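Local coordinates for protein Phosphoglucosamine/phosphogalactosamine mutase (Sulfolobus tokodaii, PDB 2F7L) that converts glucosamine 6-phosphate to glucosamine 1-phosphate and galactosamine 6-phosphate to galactosamine 1-phosphate, with magnesium as cofactor, at residues 25-30 with 55-60; 169-174 with 352-357; 281-286 with 323-328. One frame throughout, in Å; residues are numbered along the deposited sequence.

Interaction 1: residues 25-30 with 55-60; sequences KLSKAI and KIVEGG
Ser27 and Gly60 bring two helices of domain I together at small residues, a worked example of how close helix packing depends on what stands between the backbones. Van der Waals contact carries the interface. CB of Ser27 points at helix 50-63 and rests 3.8 Å from CA of Gly60, where no side chain intervenes, and the CA atoms of Ser27 and Gly60 are 5.0 Å apart. Val57 supplies the neighbouring surface: its CG2 lies 3.6 Å from OG of Ser27, and CG1 of the same valine stands slightly farther from that oxygen. At the flank, the bent chain of Lys28 passes its CD methylene 4.1 Å from O of Gly60, a loose van der Waals contact at a more exposed margin.

The axes of the two segments approach to 8.1 Å and cross at -43°. Both helices cover one face of the mixed sheet of this alpha/beta/alpha domain: Leu26 and Ile30 from one helix and Val57 from the other all touch Ile106 on strand 103-109. Helix 50-63 is the connection of a beta-alpha-beta crossover between the adjacent parallel strands 39-44 and 67-73, and helix 20-34 packs beside it. Helix 118-130 also packs on helix 20-34, touching Leu26 and Ala29.

No hydrogen bond joins the two segments. The hydroxyl of Ser27 is set beside its own backbone N (chi1 -69°), from where OG hydrogen-bonds to O of Val23 one turn earlier. The buried oxygen therefore has a partner in its own helix, while it also lies against Val57. Across from it, Gly60 N bonds to Ile56 O at 2.8 Å, as in a regular helix.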
ATOM      1  N   LYS A  25      -4.252  -0.470  26.066  1.00 23.38           N
ATOM      2  CA  LYS A  25      -4.461  -1.910  26.227  1.00 24.96           C
ATOM      3  C   LYS A  25      -3.847  -2.700  25.073  1.00 24.80           C
ATOM      4  O   LYS A  25      -3.176  -3.732  25.283  1.00 23.58           O
ATOM      5  CB  LYS A  25      -5.958  -2.209  26.330  1.00 26.65           C
ATOM      6  CG  LYS A  25      -6.322  -3.536  26.990  1.00 26.16           C
ATOM      7  CD  LYS A  25      -7.716  -3.417  27.562  1.00 28.11           C
ATOM      8  CE  LYS A  25      -8.581  -4.593  27.170  1.00 30.93           C
ATOM      9  NZ  LYS A  25      -9.936  -4.546  27.792  1.00 33.24           N
ATOM     10  N   LEU A  26      -4.083  -2.199  23.862  1.00 24.50           N
ATOM     11  CA  LEU A  26      -3.566  -2.805  22.650  1.00 25.58           C
ATOM     12  C   LEU A  26      -2.029  -2.898  22.709  1.00 26.74           C
ATOM     13  O   LEU A  26      -1.441  -3.796  22.121  1.00 27.51           O
ATOM     14  CB  LEU A  26      -4.025  -1.973  21.450  1.00 25.21           C
ATOM     15  CG  LEU A  26      -4.032  -2.552  20.027  1.00 26.23           C
ATOM     16  CD1 LEU A  26      -2.955  -1.892  19.211  1.00 26.31           C
ATOM     17  CD2 LEU A  26      -3.845  -4.069  20.048  1.00 25.97           C
ATOM     18  N   SER A  27      -1.402  -1.979  23.451  1.00 27.13           N
ATOM     19  CA  SER A  27       0.051  -1.906  23.632  1.00 27.53           C
ATOM     20  C   SER A  27       0.638  -2.919  24.603  1.00 28.08           C
ATOM     21  O   SER A  27       1.795  -3.306  24.464  1.00 27.47           O
ATOM     22  CB  SER A  27       0.446  -0.523  24.131  1.00 27.84           C
ATOM     23  OG  SER A  27       0.232   0.435  23.121  1.00 28.93           O
ATOM     24  N   LYS A  28      -0.138  -3.292  25.621  1.00 28.31           N
ATOM     25  CA  LYS A  28       0.307  -4.277  26.600  1.00 27.70           C
ATOM     26  C   LYS A  28       0.223  -5.619  25.870  1.00 27.74           C
ATOM     27  O   LYS A  28       1.040  -6.525  26.083  1.00 28.51           O
ATOM     28  CB  LYS A  28      -0.642  -4.346  27.803  1.00 27.37           C
ATOM     29  CG  LYS A  28      -1.179  -3.043  28.336  1.00 27.33           C
ATOM     30  CD  LYS A  28      -0.375  -2.542  29.500  1.00 25.79           C
ATOM     31  CE  LYS A  28      -1.284  -2.076  30.614  1.00 24.58           C
ATOM     32  NZ  LYS A  28      -1.881  -3.193  31.385  1.00 23.76           N
ATOM     33  N   ALA A  29      -0.798  -5.739  25.025  1.00 26.61           N
ATOM     34  CA  ALA A  29      -1.013  -6.957  24.259  1.00 25.48           C
ATOM     35  C   ALA A  29       0.117  -7.136  23.256  1.00 23.83           C
ATOM     36  O   ALA A  29       0.723  -8.199  23.196  1.00 23.40           O
ATOM     37  CB  ALA A  29      -2.365  -6.895  23.537  1.00 26.20           C
ATOM     38  N   ILE A  30       0.407  -6.088  22.484  1.00 21.57           N
ATOM     39  CA  ILE A  30       1.470  -6.149  21.490  1.00 19.66           C
ATOM     40  C   ILE A  30       2.786  -6.431  22.184  1.00 19.65           C
ATOM     41  O   ILE A  30       3.579  -7.248  21.719  1.00 19.68           O
ATOM     42  CB  ILE A  30       1.587  -4.829  20.691  1.00 18.58           C
ATOM     43  CG1 ILE A  30       0.350  -4.652  19.798  1.00 19.28           C
ATOM     44  CG2 ILE A  30       2.843  -4.851  19.818  1.00 17.19           C
ATOM     45  CD1 ILE A  30       0.167  -3.232  19.243  1.00 18.78           C
ATOM     46  N   LYS A  55       3.138   8.411  22.894  1.00 26.56           N
ATOM     47  CA  LYS A  55       3.420   8.374  24.314  1.00 26.05           C
ATOM     48  C   LYS A  55       2.649   7.214  24.982  1.00 24.18           C
ATOM     49  O   LYS A  55       3.171   6.526  25.861  1.00 23.34           O
ATOM     50  CB  LYS A  55       3.032   9.708  24.951  1.00 27.64           C
ATOM     51  CG  LYS A  55       3.737  10.913  24.347  1.00 29.05           C
ATOM     52  CD  LYS A  55       5.110  11.152  24.946  1.00 31.24           C
ATOM     53  CE  LYS A  55       6.151  11.331  23.830  1.00 33.11           C
ATOM     54  NZ  LYS A  55       5.627  12.123  22.652  1.00 33.79           N
ATOM     55  N   ILE A  56       1.413   6.994  24.555  1.00 22.48           N
ATOM     56  CA  ILE A  56       0.608   5.930  25.135  1.00 21.57           C
ATOM     57  C   ILE A  56       1.219   4.562  24.822  1.00 21.13           C
ATOM     58  O   ILE A  56       1.342   3.717  25.710  1.00 20.22           O
ATOM     59  CB  ILE A  56      -0.875   5.973  24.618  1.00 21.35           C
ATOM     60  CG1 ILE A  56      -1.537   7.326  24.956  1.00 21.49           C
ATOM     61  CG2 ILE A  56      -1.672   4.830  25.247  1.00 20.81           C
ATOM     62  CD1 ILE A  56      -1.729   7.601  26.453  1.00 19.21           C
ATOM     63  N   VAL A  57       1.606   4.359  23.564  1.00 19.94           N
ATOM     64  CA  VAL A  57       2.205   3.110  23.134  1.00 19.96           C
ATOM     65  C   VAL A  57       3.484   2.818  23.923  1.00 20.66           C
ATOM     66  O   VAL A  57       3.653   1.713  24.459  1.00 20.43           O
ATOM     67  CB  VAL A  57       2.509   3.130  21.576  1.00 20.43           C
ATOM     68  CG1 VAL A  57       3.487   1.994  21.196  1.00 19.69           C
ATOM     69  CG2 VAL A  57       1.196   2.986  20.769  1.00 17.84           C
ATOM     70  N   GLU A  58       4.378   3.805  23.991  1.00 21.55           N
ATOM     71  CA  GLU A  58       5.642   3.672  24.715  1.00 22.36           C
ATOM     72  C   GLU A  58       5.401   3.350  26.183  1.00 22.51           C
ATOM     73  O   GLU A  58       6.070   2.468  26.769  1.00 22.09           O
ATOM     74  CB  GLU A  58       6.462   4.949  24.571  1.00 23.53           C
ATOM     75  CG  GLU A  58       6.945   5.114  23.153  1.00 25.80           C
ATOM     76  CD  GLU A  58       7.662   6.423  22.868  1.00 27.15           C
ATOM     77  OE1 GLU A  58       8.138   6.530  21.720  1.00 27.75           O
ATOM     78  OE2 GLU A  58       7.746   7.321  23.749  1.00 27.11           O
ATOM     79  N   GLY A  59       4.448   4.062  26.775  1.00 21.78           N
ATOM     80  CA  GLY A  59       4.104   3.797  28.156  1.00 21.88           C
ATOM     81  C   GLY A  59       3.590   2.366  28.251  1.00 21.71           C
ATOM     82  O   GLY A  59       3.965   1.629  29.155  1.00 22.04           O
ATOM     83  N   GLY A  60       2.753   1.964  27.301  1.00 21.09           N
ATOM     84  CA  GLY A  60       2.218   0.612  27.303  1.00 21.18           C
ATOM     85  C   GLY A  60       3.257  -0.489  27.154  1.00 21.18           C
ATOM     86  O   GLY A  60       3.207  -1.511  27.857  1.00 20.93           O
TER

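Interaction 2: residues 169-174 with 352-357; sequences KKKNYK and LLANEN
Lys171 and Tyr173, on the turn that leads from helix 165-171 into strand 174-178 of domain II, pack against Leu353, Ala354 and Asn357 at the C-terminal end of helix 342-356 in domain III. Between them Asn172 leaves the helix with positive phi (34°), and Lys171 and Tyr173, before and after it in sequence, both point toward helix 342-356. The phenol of Tyr173 advances with its hydroxyl end leading: CE2 lies 4.1 Å from CB of Ala354, whose CA sits at the ring edge near its plane. Leu353 comes in obliquely, its CD1 3.9 Å from CZ of Tyr173. CB of Lys171 lies 3.6 Å above one face of the Tyr173 ring, offset toward the rim. A bend at chi2 (-76°) turns CD of Lys171 onward, and the extended remainder carries CE to 3.2 Å from O of Ala354. The amine end then reaches the side chain of Asn357, the two chains crossing at about a right angle. Lys167 adds a weak hydrogen bond to O of Ala354. Here the contact joins domains II and III, two of the successive alpha/beta/alpha domains of the phosphohexose mutase fold.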
ATOM      1  N   LYS A 169      20.905  10.561 -12.809  1.00 50.56           N
ATOM      2  CA  LYS A 169      21.340  11.900 -12.457  1.00 50.95           C
ATOM      3  C   LYS A 169      21.615  12.681 -13.729  1.00 51.06           C
ATOM      4  O   LYS A 169      21.390  13.891 -13.800  1.00 50.89           O
ATOM      5  CB  LYS A 169      22.601  11.843 -11.582  1.00 50.64           C
ATOM      6  CG  LYS A 169      22.768  13.069 -10.697  1.00 51.37           C
ATOM      7  CD  LYS A 169      24.107  13.107  -9.980  1.00 51.26           C
ATOM      8  CE  LYS A 169      24.328  11.875  -9.132  1.00 51.99           C
ATOM      9  NZ  LYS A 169      25.713  11.833  -8.567  1.00 51.86           N
ATOM     10  N   LYS A 170      22.083  11.962 -14.741  1.00 51.57           N
ATOM     11  CA  LYS A 170      22.421  12.547 -16.032  1.00 52.33           C
ATOM     12  C   LYS A 170      21.217  13.150 -16.744  1.00 51.57           C
ATOM     13  O   LYS A 170      21.320  14.216 -17.345  1.00 51.11           O
ATOM     14  CB  LYS A 170      23.083  11.475 -16.915  1.00 54.20           C
ATOM     15  CG  LYS A 170      23.323  11.850 -18.374  1.00 56.45           C
ATOM     16  CD  LYS A 170      24.086  10.718 -19.096  1.00 59.03           C
ATOM     17  CE  LYS A 170      24.248  10.965 -20.612  1.00 60.30           C
ATOM     18  NZ  LYS A 170      24.955  12.253 -20.948  1.00 61.42           N
ATOM     19  N   LYS A 171      20.080  12.463 -16.672  1.00 50.52           N
ATOM     20  CA  LYS A 171      18.859  12.914 -17.325  1.00 49.36           C
ATOM     21  C   LYS A 171      18.300  14.191 -16.711  1.00 49.08           C
ATOM     22  O   LYS A 171      17.411  14.824 -17.274  1.00 48.81           O
ATOM     23  CB  LYS A 171      17.805  11.815 -17.243  1.00 49.13           C
ATOM     24  CG  LYS A 171      18.189  10.533 -17.950  1.00 49.36           C
ATOM     25  CD  LYS A 171      18.057  10.645 -19.461  1.00 49.44           C
ATOM     26  CE  LYS A 171      18.541   9.379 -20.142  1.00 50.54           C
ATOM     27  NZ  LYS A 171      18.206   9.373 -21.593  1.00 50.54           N
ATOM     28  N   ASN A 172      18.843  14.574 -15.561  1.00 49.19           N
ATOM     29  CA  ASN A 172      18.380  15.749 -14.828  1.00 48.27           C
ATOM     30  C   ASN A 172      16.865  15.919 -15.010  1.00 46.53           C
ATOM     31  O   ASN A 172      16.409  16.826 -15.692  1.00 45.80           O
ATOM     32  CB  ASN A 172      19.066  17.013 -15.323  1.00 50.64           C
ATOM     33  CG  ASN A 172      18.647  18.233 -14.530  1.00 53.03           C
ATOM     34  OD1 ASN A 172      18.340  18.123 -13.334  1.00 54.01           O
ATOM     35  ND2 ASN A 172      18.642  19.402 -15.176  1.00 53.59           N
ATOM     36  N   TYR A 173      16.095  15.043 -14.398  1.00 44.60           N
ATOM     37  CA  TYR A 173      14.651  15.081 -14.567  1.00 42.46           C
ATOM     38  C   TYR A 173      13.998  16.228 -13.803  1.00 41.77           C
ATOM     39  O   TYR A 173      14.529  16.715 -12.810  1.00 41.40           O
ATOM     40  CB  TYR A 173      14.049  13.763 -14.097  1.00 40.96           C
ATOM     41  CG  TYR A 173      14.182  12.637 -15.090  1.00 39.64           C
ATOM     42  CD1 TYR A 173      13.745  12.781 -16.401  1.00 38.68           C
ATOM     43  CD2 TYR A 173      14.714  11.411 -14.709  1.00 39.74           C
ATOM     44  CE1 TYR A 173      13.835  11.726 -17.310  1.00 38.21           C
ATOM     45  CE2 TYR A 173      14.808  10.347 -15.611  1.00 39.15           C
ATOM     46  CZ  TYR A 173      14.370  10.513 -16.910  1.00 38.37           C
ATOM     47  OH  TYR A 173      14.455   9.468 -17.797  1.00 37.59           O
ATOM     48  N   LYS A 174      12.836  16.651 -14.286  1.00 40.91           N
ATOM     49  CA  LYS A 174      12.071  17.717 -13.654  1.00 40.65           C
ATOM     50  C   LYS A 174      10.822  17.027 -13.068  1.00 40.26           C
ATOM     51  O   LYS A 174       9.870  16.748 -13.798  1.00 41.51           O
ATOM     52  CB  LYS A 174      11.678  18.753 -14.710  1.00 40.67           C
ATOM     53  CG  LYS A 174      11.386  20.134 -14.141  1.00 42.56           C
ATOM     54  CD  LYS A 174      10.638  21.035 -15.136  1.00 43.79           C
ATOM     55  CE  LYS A 174      10.152  22.335 -14.451  1.00 45.16           C
ATOM     56  NZ  LYS A 174       9.189  23.188 -15.238  1.00 45.03           N
ATOM     57  N   LEU A 352      13.682   3.087 -15.016  1.00 46.81           N
ATOM     58  CA  LEU A 352      12.964   2.581 -16.186  1.00 48.08           C
ATOM     59  C   LEU A 352      12.781   3.688 -17.242  1.00 48.77           C
ATOM     60  O   LEU A 352      13.024   3.492 -18.430  1.00 48.45           O
ATOM     61  CB  LEU A 352      11.605   2.043 -15.719  1.00 48.24           C
ATOM     62  CG  LEU A 352      10.623   1.296 -16.626  1.00 48.66           C
ATOM     63  CD1 LEU A 352       9.439   2.197 -16.959  1.00 47.64           C
ATOM     64  CD2 LEU A 352      11.357   0.796 -17.874  1.00 48.37           C
ATOM     65  N   LEU A 353      12.374   4.860 -16.783  1.00 49.75           N
ATOM     66  CA  LEU A 353      12.167   6.009 -17.649  1.00 50.87           C
ATOM     67  C   LEU A 353      13.487   6.498 -18.244  1.00 51.86           C
ATOM     68  O   LEU A 353      13.545   6.922 -19.396  1.00 52.39           O
ATOM     69  CB  LEU A 353      11.522   7.132 -16.838  1.00 50.86           C
ATOM     70  CG  LEU A 353      10.536   8.057 -17.550  1.00 51.30           C
ATOM     71  CD1 LEU A 353      11.295   8.869 -18.571  1.00 52.42           C
ATOM     72  CD2 LEU A 353       9.419   7.247 -18.212  1.00 50.41           C
ATOM     73  N   ALA A 354      14.548   6.441 -17.448  1.00 52.77           N
ATOM     74  CA  ALA A 354      15.866   6.896 -17.882  1.00 53.39           C
ATOM     75  C   ALA A 354      16.474   6.010 -18.949  1.00 54.06           C
ATOM     76  O   ALA A 354      17.083   6.490 -19.900  1.00 54.13           O
ATOM     77  CB  ALA A 354      16.797   6.955 -16.695  1.00 52.91           C
ATOM     78  N   ASN A 355      16.306   4.709 -18.776  1.00 55.09           N
ATOM     79  CA  ASN A 355      16.857   3.733 -19.692  1.00 55.75           C
ATOM     80  C   ASN A 355      16.048   3.575 -20.984  1.00 55.64           C
ATOM     81  O   ASN A 355      16.545   3.027 -21.960  1.00 55.35           O
ATOM     82  CB  ASN A 355      16.979   2.385 -18.977  1.00 57.41           C
ATOM     83  CG  ASN A 355      17.964   1.452 -19.660  1.00 60.00           C
ATOM     84  OD1 ASN A 355      18.035   0.265 -19.348  1.00 60.68           O
ATOM     85  ND2 ASN A 355      18.741   1.993 -20.603  1.00 61.86           N
ATOM     86  N   GLU A 356      14.808   4.047 -21.002  1.00 55.61           N
ATOM     87  CA  GLU A 356      13.994   3.932 -22.212  1.00 55.77           C
ATOM     88  C   GLU A 356      14.128   5.208 -23.036  1.00 56.23           C
ATOM     89  O   GLU A 356      13.766   5.254 -24.214  1.00 56.21           O
ATOM     90  CB  GLU A 356      12.529   3.700 -21.846  1.00 55.45           C
ATOM     91  CG  GLU A 356      12.292   2.447 -21.022  1.00 56.27           C
ATOM     92  CD  GLU A 356      12.599   1.175 -21.786  1.00 56.59           C
ATOM     93  OE1 GLU A 356      12.104   1.075 -22.923  1.00 57.71           O
ATOM     94  OE2 GLU A 356      13.310   0.277 -21.262  1.00 55.91           O
ATOM     95  N   ASN A 357      14.661   6.240 -22.396  1.00 56.58           N
ATOM     96  CA  ASN A 357      14.852   7.536 -23.020  1.00 56.63           C
ATOM     97  C   ASN A 357      13.581   8.042 -23.707  1.00 55.65           C
ATOM     98  O   ASN A 357      13.637   8.759 -24.707  1.00 55.42           O
ATOM     99  CB  ASN A 357      15.996   7.475 -24.021  1.00 58.54           C
ATOM    100  CG  ASN A 357      16.555   8.850 -24.334  1.00 60.81           C
ATOM    101  OD1 ASN A 357      17.390   9.013 -25.229  1.00 62.65           O
ATOM    102  ND2 ASN A 357      16.101   9.855 -23.583  1.00 61.88           N
TER

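Interaction 3: residues 281-286 with 323-328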
ATOM      1  N   ILE A 281       5.080 -12.425 -10.996  1.00 45.56           N
ATOM      2  CA  ILE A 281       4.692 -11.403 -10.051  1.00 42.46           C
ATOM      3  C   ILE A 281       3.340 -11.749  -9.438  1.00 41.56           C
ATOM      4  O   ILE A 281       2.611 -12.579  -9.972  1.00 42.12           O
ATOM      5  CB  ILE A 281       4.646 -10.024 -10.750  1.00 41.92           C
ATOM      6  CG1 ILE A 281       3.539  -9.990 -11.810  1.00 40.71           C
ATOM      7  CG2 ILE A 281       6.009  -9.738 -11.406  1.00 40.38           C
ATOM      8  CD1 ILE A 281       2.162  -9.752 -11.271  1.00 38.37           C
ATOM      9  N   VAL A 282       3.021 -11.122  -8.305  1.00 40.33           N
ATOM     10  CA  VAL A 282       1.763 -11.341  -7.589  1.00 37.81           C
ATOM     11  C   VAL A 282       0.942 -10.064  -7.672  1.00 37.34           C
ATOM     12  O   VAL A 282       1.492  -8.972  -7.692  1.00 37.79           O
ATOM     13  CB  VAL A 282       2.024 -11.627  -6.091  1.00 37.37           C
ATOM     14  CG1 VAL A 282       0.716 -11.826  -5.338  1.00 36.34           C
ATOM     15  CG2 VAL A 282       2.903 -12.844  -5.945  1.00 37.61           C
ATOM     16  N   THR A 283      -0.373 -10.190  -7.749  1.00 36.75           N
ATOM     17  CA  THR A 283      -1.236  -9.005  -7.753  1.00 35.64           C
ATOM     18  C   THR A 283      -2.660  -9.391  -7.369  1.00 34.54           C
ATOM     19  O   THR A 283      -3.058 -10.553  -7.491  1.00 34.73           O
ATOM     20  CB  THR A 283      -1.241  -8.266  -9.107  1.00 35.24           C
ATOM     21  OG1 THR A 283      -1.572  -6.891  -8.874  1.00 35.24           O
ATOM     22  CG2 THR A 283      -2.272  -8.859 -10.053  1.00 34.12           C
ATOM     23  N   ALA A 284      -3.421  -8.426  -6.880  1.00 33.24           N
ATOM     24  CA  ALA A 284      -4.784  -8.711  -6.470  1.00 32.21           C
ATOM     25  C   ALA A 284      -5.776  -8.651  -7.631  1.00 31.88           C
ATOM     26  O   ALA A 284      -5.611  -7.906  -8.613  1.00 30.61           O
ATOM     27  CB  ALA A 284      -5.207  -7.765  -5.359  1.00 31.32           C
ATOM     28  N   VAL A 285      -6.816  -9.460  -7.490  1.00 31.87           N
ATOM     29  CA  VAL A 285      -7.881  -9.561  -8.475  1.00 31.26           C
ATOM     30  C   VAL A 285      -8.529  -8.217  -8.790  1.00 31.00           C
ATOM     31  O   VAL A 285      -9.362  -8.129  -9.678  1.00 30.74           O
ATOM     32  CB  VAL A 285      -8.951 -10.561  -7.991  1.00 30.79           C
ATOM     33  CG1 VAL A 285      -8.420 -11.993  -8.126  1.00 28.89           C
ATOM     34  CG2 VAL A 285      -9.310 -10.267  -6.534  1.00 29.26           C
ATOM     35  N   SER A 286      -8.134  -7.179  -8.063  1.00 31.62           N
ATOM     36  CA  SER A 286      -8.646  -5.826  -8.267  1.00 32.12           C
ATOM     37  C   SER A 286      -7.857  -5.165  -9.409  1.00 32.87           C
ATOM     38  O   SER A 286      -8.233  -4.110  -9.931  1.00 32.68           O
ATOM     39  CB  SER A 286      -8.504  -5.015  -6.970  1.00 31.79           C
ATOM     40  OG  SER A 286      -7.190  -5.115  -6.425  1.00 32.76           O
ATOM     41  N   ALA A 323       8.190  -9.552  -8.119  1.00 44.99           N
ATOM     42  CA  ALA A 323       7.655  -8.350  -7.479  1.00 44.01           C
ATOM     43  C   ALA A 323       6.172  -8.541  -7.194  1.00 43.75           C
ATOM     44  O   ALA A 323       5.604  -9.593  -7.497  1.00 44.57           O
ATOM     45  CB  ALA A 323       7.849  -7.127  -8.379  1.00 42.83           C
ATOM     46  N   GLY A 324       5.548  -7.530  -6.598  1.00 42.20           N
ATOM     47  CA  GLY A 324       4.130  -7.605  -6.320  1.00 40.07           C
ATOM     48  C   GLY A 324       3.603  -6.195  -6.379  1.00 39.23           C
ATOM     49  O   GLY A 324       4.384  -5.258  -6.338  1.00 39.77           O
ATOM     50  N   PHE A 325       2.297  -6.026  -6.522  1.00 38.64           N
ATOM     51  CA  PHE A 325       1.715  -4.693  -6.524  1.00 38.27           C
ATOM     52  C   PHE A 325       0.192  -4.727  -6.444  1.00 39.16           C
ATOM     53  O   PHE A 325      -0.434  -5.778  -6.639  1.00 38.95           O
ATOM     54  CB  PHE A 325       2.169  -3.883  -7.746  1.00 36.95           C
ATOM     55  CG  PHE A 325       1.605  -4.361  -9.058  1.00 36.62           C
ATOM     56  CD1 PHE A 325       2.238  -5.368  -9.784  1.00 37.17           C
ATOM     57  CD2 PHE A 325       0.441  -3.794  -9.579  1.00 35.86           C
ATOM     58  CE1 PHE A 325       1.723  -5.804 -11.017  1.00 36.10           C
ATOM     59  CE2 PHE A 325      -0.079  -4.218 -10.795  1.00 35.62           C
ATOM     60  CZ  PHE A 325       0.564  -5.226 -11.518  1.00 35.72           C
ATOM     61  N   GLU A 326      -0.391  -3.576  -6.109  1.00 39.61           N
ATOM     62  CA  GLU A 326      -1.836  -3.431  -6.018  1.00 40.86           C
ATOM     63  C   GLU A 326      -2.243  -2.346  -6.991  1.00 40.61           C
ATOM     64  O   GLU A 326      -1.437  -1.502  -7.337  1.00 41.20           O
ATOM     65  CB  GLU A 326      -2.276  -3.016  -4.613  1.00 42.20           C
ATOM     66  CG  GLU A 326      -2.177  -4.096  -3.560  1.00 44.72           C
ATOM     67  CD  GLU A 326      -3.373  -4.087  -2.606  1.00 47.22           C
ATOM     68  OE1 GLU A 326      -4.400  -4.751  -2.906  1.00 47.46           O
ATOM     69  OE2 GLU A 326      -3.296  -3.399  -1.556  1.00 49.02           O
ATOM     70  N   GLU A 327      -3.501  -2.354  -7.416  1.00 40.78           N
ATOM     71  CA  GLU A 327      -3.979  -1.355  -8.357  1.00 40.38           C
ATOM     72  C   GLU A 327      -4.051   0.037  -7.733  1.00 40.04           C
ATOM     73  O   GLU A 327      -4.166   1.050  -8.433  1.00 39.85           O
ATOM     74  CB  GLU A 327      -5.344  -1.783  -8.905  1.00 40.81           C
ATOM     75  CG  GLU A 327      -6.334  -2.307  -7.878  1.00 41.81           C
ATOM     76  CD  GLU A 327      -6.948  -1.212  -7.024  1.00 43.44           C
ATOM     77  OE1 GLU A 327      -7.357  -0.183  -7.604  1.00 44.02           O
ATOM     78  OE2 GLU A 327      -7.034  -1.381  -5.779  1.00 44.26           O
ATOM     79  N   ASN A 328      -3.950   0.075  -6.411  1.00 39.70           N
ATOM     80  CA  ASN A 328      -4.019   1.325  -5.657  1.00 39.29           C
ATOM     81  C   ASN A 328      -2.674   2.044  -5.454  1.00 38.06           C
ATOM     82  O   ASN A 328      -2.605   3.003  -4.697  1.00 37.94           O
ATOM     83  CB  ASN A 328      -4.648   1.060  -4.276  1.00 40.10           C
ATOM     84  CG  ASN A 328      -3.819   0.078  -3.409  1.00 40.83           C
ATOM     85  OD1 ASN A 328      -2.589   0.177  -3.300  1.00 39.61           O
ATOM     86  ND2 ASN A 328      -4.511  -0.858  -2.775  1.00 41.85           N
TER
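Thr283 lays its hydroxyl oxygen over the Phe325 ring while donating to the same residue's carbonyl. OG1 of Thr283 stands 3.6 Å above the plane of the Phe325 ring, over its centre. The threonine sets OG1 anti to its backbone N (chi1 -154°), while Phe325 holds CG between N and the carbonyl carbon (chi1 70°); the end of the ring comes nearer strand 280-284. OG1 donates to O of Phe325 at 2.7 Å, reaching it from above the carbonyl plane, and also hydrogen-bonds with Ser287 OG. CD1 of Ile281, on the same sheet face, meets CE1 of that ring obliquely at 4.0 Å.

The two parallel strands are inner members of the domain III sheet. Val282 N bonds to Ala323 O at 3.1 Å, and Val282 O accepts from Phe325 N at 3.3 Å, so Val282 is gripped on both sides of Gly324. Beyond the strands, CG of Glu327 packs 3.3 Å from OG of Ser286, while OE1 of Glu327 bonds to Trp258.

ND2 of Asn328 meets OE2 of Glu326 from above the carboxylate plane at 3.1 Å, and Ser309 OG bonds to the same oxygen. These bonds probably help fix the orientation of the Glu326 side chain, which lies about 8 Å from the side chains of Ser97, probably the residue phosphorylated during catalysis, and Asp245, a probable magnesium ligand.

How the interactions relate
From the N terminus, interaction 1 comes first and closes a short loop: helix 20-34 runs into strand 39-44 and returns as helix 50-63, all inside domain I. Residues 169-174 then open interaction 2, which closes only at 352-357 and so spans most of domains II and III. Interaction 3 is nested inside that long loop, its own smaller loop, with strand 301-305 and two helices, binding the interior of domain III. Interactions 1 and 2 lie on opposite sides of the chain's centre, 46 Å apart between centres, with interaction 3 nearer the middle. Two contacts thus build individual domains, whereas interaction 2 ties one domain to the next.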